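PDB 6EU4: tail spike protein from Acinetobacter phage vB_AbaP_AS12, which probably recognises and depolymerises capsular polysaccharide of its host Acinetobacter baumannii, as many phage tailspikes do, acting as a trimer. Local coordinates for residues Y392-P397 with P426-G431. Sequence-based numbering, arbitrary orientation. Where two conformers were deposited one is given.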
ATOM      1  N   TYR A 392       6.148 -18.077  20.954  1.00 11.07           N
ATOM      2  CA  TYR A 392       6.686 -19.397  21.267  1.00 10.33           C
ATOM      3  C   TYR A 392       7.221 -20.161  20.058  1.00 12.62           C
ATOM      4  O   TYR A 392       6.565 -20.271  19.015  1.00 12.12           O
ATOM      5  CB  TYR A 392       5.625 -20.276  21.938  1.00 10.68           C
ATOM      6  CG  TYR A 392       4.974 -19.626  23.140  1.00 10.96           C
ATOM      7  CD1 TYR A 392       5.732 -19.063  24.160  1.00 11.99           C
ATOM      8  CD2 TYR A 392       3.602 -19.524  23.219  1.00 11.96           C
ATOM      9  CE1 TYR A 392       5.133 -18.459  25.228  1.00 13.52           C
ATOM     10  CE2 TYR A 392       2.998 -18.915  24.273  1.00 13.18           C
ATOM     11  CZ  TYR A 392       3.757 -18.376  25.271  1.00 13.35           C
ATOM     12  OH  TYR A 392       3.123 -17.783  26.331  1.00 14.72           O
ATOM     13  N   ASN A 393       8.381 -20.775  20.257  1.00 12.01           N
ATOM     14  CA  ASN A 393       8.831 -21.893  19.443  1.00 11.32           C
ATOM     15  C   ASN A 393       9.117 -23.054  20.388  1.00 11.41           C
ATOM     16  O   ASN A 393       8.819 -22.982  21.591  1.00 11.33           O
ATOM     17  CB  ASN A 393      10.017 -21.502  18.542  1.00 12.62           C
ATOM     18  CG  ASN A 393      11.293 -21.228  19.308  1.00 14.12           C
ATOM     19  OD1 ASN A 393      11.456 -21.642  20.466  1.00 14.83           O
ATOM     20  ND2 ASN A 393      12.238 -20.556  18.640  1.00 14.80           N
ATOM     21  N   SER A 394       9.627 -24.168  19.846  1.00 12.77           N
ATOM     22  CA  SER A 394       9.590 -25.402  20.628  1.00 10.93           C
ATOM     23  C   SER A 394      10.552 -25.383  21.811  1.00 12.82           C
ATOM     24  O   SER A 394      10.386 -26.201  22.730  1.00 13.85           O
ATOM     25  CB  SER A 394       9.887 -26.637  19.761  1.00 13.56           C
ATOM     26  OG  SER A 394      11.223 -26.618  19.284  1.00 13.97           O
ATOM     27  N   SER A 395      11.529 -24.478  21.830  1.00 13.22           N
ATOM     28  CA  SER A 395      12.449 -24.366  22.952  0.50 14.39           C
ATOM     29  C   SER A 395      11.944 -23.433  24.049  1.00 13.97           C
ATOM     30  O   SER A 395      12.632 -23.264  25.064  1.00 13.98           O
ATOM     31  CB  SER A 395      13.837 -23.903  22.469  0.50 17.47           C
ATOM     32  OG  SER A 395      13.852 -22.561  22.004  0.50 15.91           O
ATOM     33  N   ASP A 396      10.753 -22.855  23.905  1.00 12.36           N
ATOM     34  CA  ASP A 396      10.291 -21.935  24.936  1.00 11.54           C
ATOM     35  C   ASP A 396      10.198 -22.653  26.285  1.00 13.24           C
ATOM     36  O   ASP A 396       9.642 -23.754  26.368  1.00 11.96           O
ATOM     37  CB  ASP A 396       8.948 -21.310  24.601  1.00 11.71           C
ATOM     38  CG  ASP A 396       8.529 -20.316  25.659  1.00 16.09           C
ATOM     39  OD1 ASP A 396       7.881 -20.717  26.656  1.00 13.48           O
ATOM     40  OD2 ASP A 396       8.932 -19.131  25.533  1.00 16.36           O
ATOM     41  N   PRO A 397      10.738 -22.080  27.356  1.00 12.93           N
ATOM     42  CA  PRO A 397      10.807 -22.823  28.620  1.00 12.93           C
ATOM     43  C   PRO A 397       9.484 -22.982  29.341  1.00 12.45           C
ATOM     44  O   PRO A 397       9.421 -23.834  30.240  1.00 13.16           O
ATOM     45  CB  PRO A 397      11.787 -22.002  29.471  1.00 18.02           C
ATOM     46  CG  PRO A 397      11.782 -20.650  28.859  1.00 19.68           C
ATOM     47  CD  PRO A 397      11.496 -20.821  27.388  1.00 16.32           C
ATOM     48  N   PRO A 426      12.929 -17.264  16.919  1.00 14.09           N
ATOM     49  CA  PRO A 426      13.348 -17.823  15.628  1.00 18.49           C
ATOM     50  C   PRO A 426      12.406 -18.880  15.074  1.00 16.59           C
ATOM     51  O   PRO A 426      11.894 -19.739  15.800  1.00 15.28           O
ATOM     52  CB  PRO A 426      14.712 -18.445  15.952  1.00 22.88           C
ATOM     53  CG  PRO A 426      15.190 -17.778  17.178  1.00 22.41           C
ATOM     54  CD  PRO A 426      13.989 -17.375  17.951  1.00 19.55           C
ATOM     55  N   LEU A 427      12.249 -18.845  13.752  1.00 14.81           N
ATOM     56  CA  LEU A 427      11.643 -19.951  13.029  1.00 12.48           C
ATOM     57  C   LEU A 427      12.540 -21.177  13.093  1.00 15.61           C
ATOM     58  O   LEU A 427      13.749 -21.072  13.304  1.00 17.51           O
ATOM     59  CB  LEU A 427      11.399 -19.558  11.580  1.00 12.71           C
ATOM     60  CG  LEU A 427      10.583 -18.298  11.316  1.00 13.84           C
ATOM     61  CD1 LEU A 427      10.276 -18.206   9.840  1.00 14.43           C
ATOM     62  CD2 LEU A 427       9.264 -18.281  12.102  1.00 14.35           C
ATOM     63  N   GLU A 428      11.934 -22.358  12.965  1.00 12.63           N
ATOM     64  CA  GLU A 428      12.661 -23.591  13.218  1.00 13.14           C
ATOM     65  C   GLU A 428      12.968 -24.422  11.983  1.00 16.03           C
ATOM     66  O   GLU A 428      14.045 -25.028  11.923  1.00 17.68           O
ATOM     67  CB  GLU A 428      11.890 -24.440  14.221  1.00 15.28           C
ATOM     68  CG  GLU A 428      11.743 -23.737  15.547  1.00 14.99           C
ATOM     69  CD  GLU A 428      11.198 -24.641  16.620  1.00 17.36           C
ATOM     70  OE1 GLU A 428      11.907 -25.589  17.036  1.00 19.22           O
ATOM     71  OE2 GLU A 428      10.047 -24.412  17.025  1.00 13.40           O
ATOM     72  N   GLU A 429      12.061 -24.510  11.015  1.00 13.05           N
ATOM     73  CA  GLU A 429      12.291 -25.394   9.874  1.00 15.02           C
ATOM     74  C   GLU A 429      11.234 -25.103   8.824  1.00 13.34           C
ATOM     75  O   GLU A 429      10.241 -24.409   9.078  1.00 12.91           O
ATOM     76  CB  GLU A 429      12.263 -26.875  10.277  1.00 17.09           C
ATOM     77  CG  GLU A 429      10.912 -27.343  10.804  1.00 17.44           C
ATOM     78  CD  GLU A 429      10.918 -28.789  11.302  1.00 21.48           C
ATOM     79  OE1 GLU A 429      12.006 -29.399  11.390  1.00 22.51           O
ATOM     80  OE2 GLU A 429       9.825 -29.316  11.615  1.00 17.56           O
ATOM     81  N   ILE A 430      11.459 -25.651   7.636  1.00 14.08           N
ATOM     82  CA  ILE A 430      10.507 -25.542   6.537  1.00 15.00           C
ATOM     83  C   ILE A 430      10.589 -26.832   5.735  1.00 17.15           C
ATOM     84  O   ILE A 430      11.684 -27.359   5.501  1.00 15.61           O
ATOM     85  CB  ILE A 430      10.784 -24.295   5.667  1.00 14.89           C
ATOM     86  CG1 ILE A 430       9.906 -24.288   4.414  1.00 13.90           C
ATOM     87  CG2 ILE A 430      12.249 -24.171   5.286  1.00 15.69           C
ATOM     88  CD1 ILE A 430       9.808 -22.900   3.793  1.00 15.53           C
ATOM     89  N   GLY A 431       9.440 -27.366   5.340  1.00 16.24           N
ATOM     90  CA  GLY A 431       9.473 -28.560   4.504  1.00 17.50           C
ATOM     91  C   GLY A 431       8.098 -29.098   4.172  1.00 16.06           C
ATOM     92  O   GLY A 431       7.072 -28.668   4.716  1.00 15.06           O
TER
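The type I beta turn N393-D396, which carries an Asx turn at its start, is tied by N393 and S394 to P426 and E428 on a loop at the next level of the parallel beta-helix. The carboxylate of E428 spans S394. OE1 of E428 takes the hydroxyl OG of S394 at 2.6 Å, on the syn side and near the carboxylate plane. OE2 of E428 takes the backbone N of S394 at 2.9 Å, from well above that plane. CB of N393 lies 3.3 Å from OE2 of E428. Beyond CG the E428 chain is extended (chi2 -170°), and this brings the carboxylate across to the turn.

N393 divides its amide between the two segments. ND2 of N393 gives a nearly straight bond to the carbonyl O of P426, 3.0 Å long at 173°. This bond uses a lone pair of the carbonyl and lies in the amide plane. OD1 of N393 turns back and accepts from the backbone N of S395 at 3.1 Å, from above the amide plane, which closes the Asx turn. Bonded through both ND2 and OD1, the amide probably has little freedom to rotate.

OE2 of E428 also accepts from the backbone N of L441, and N393 packs on L441. The turn lies in the loop between strands 387-390 and 405-409. The partner loop follows strand 422-423 and leads into strand 430-432, which pairs in parallel with strand 443-445.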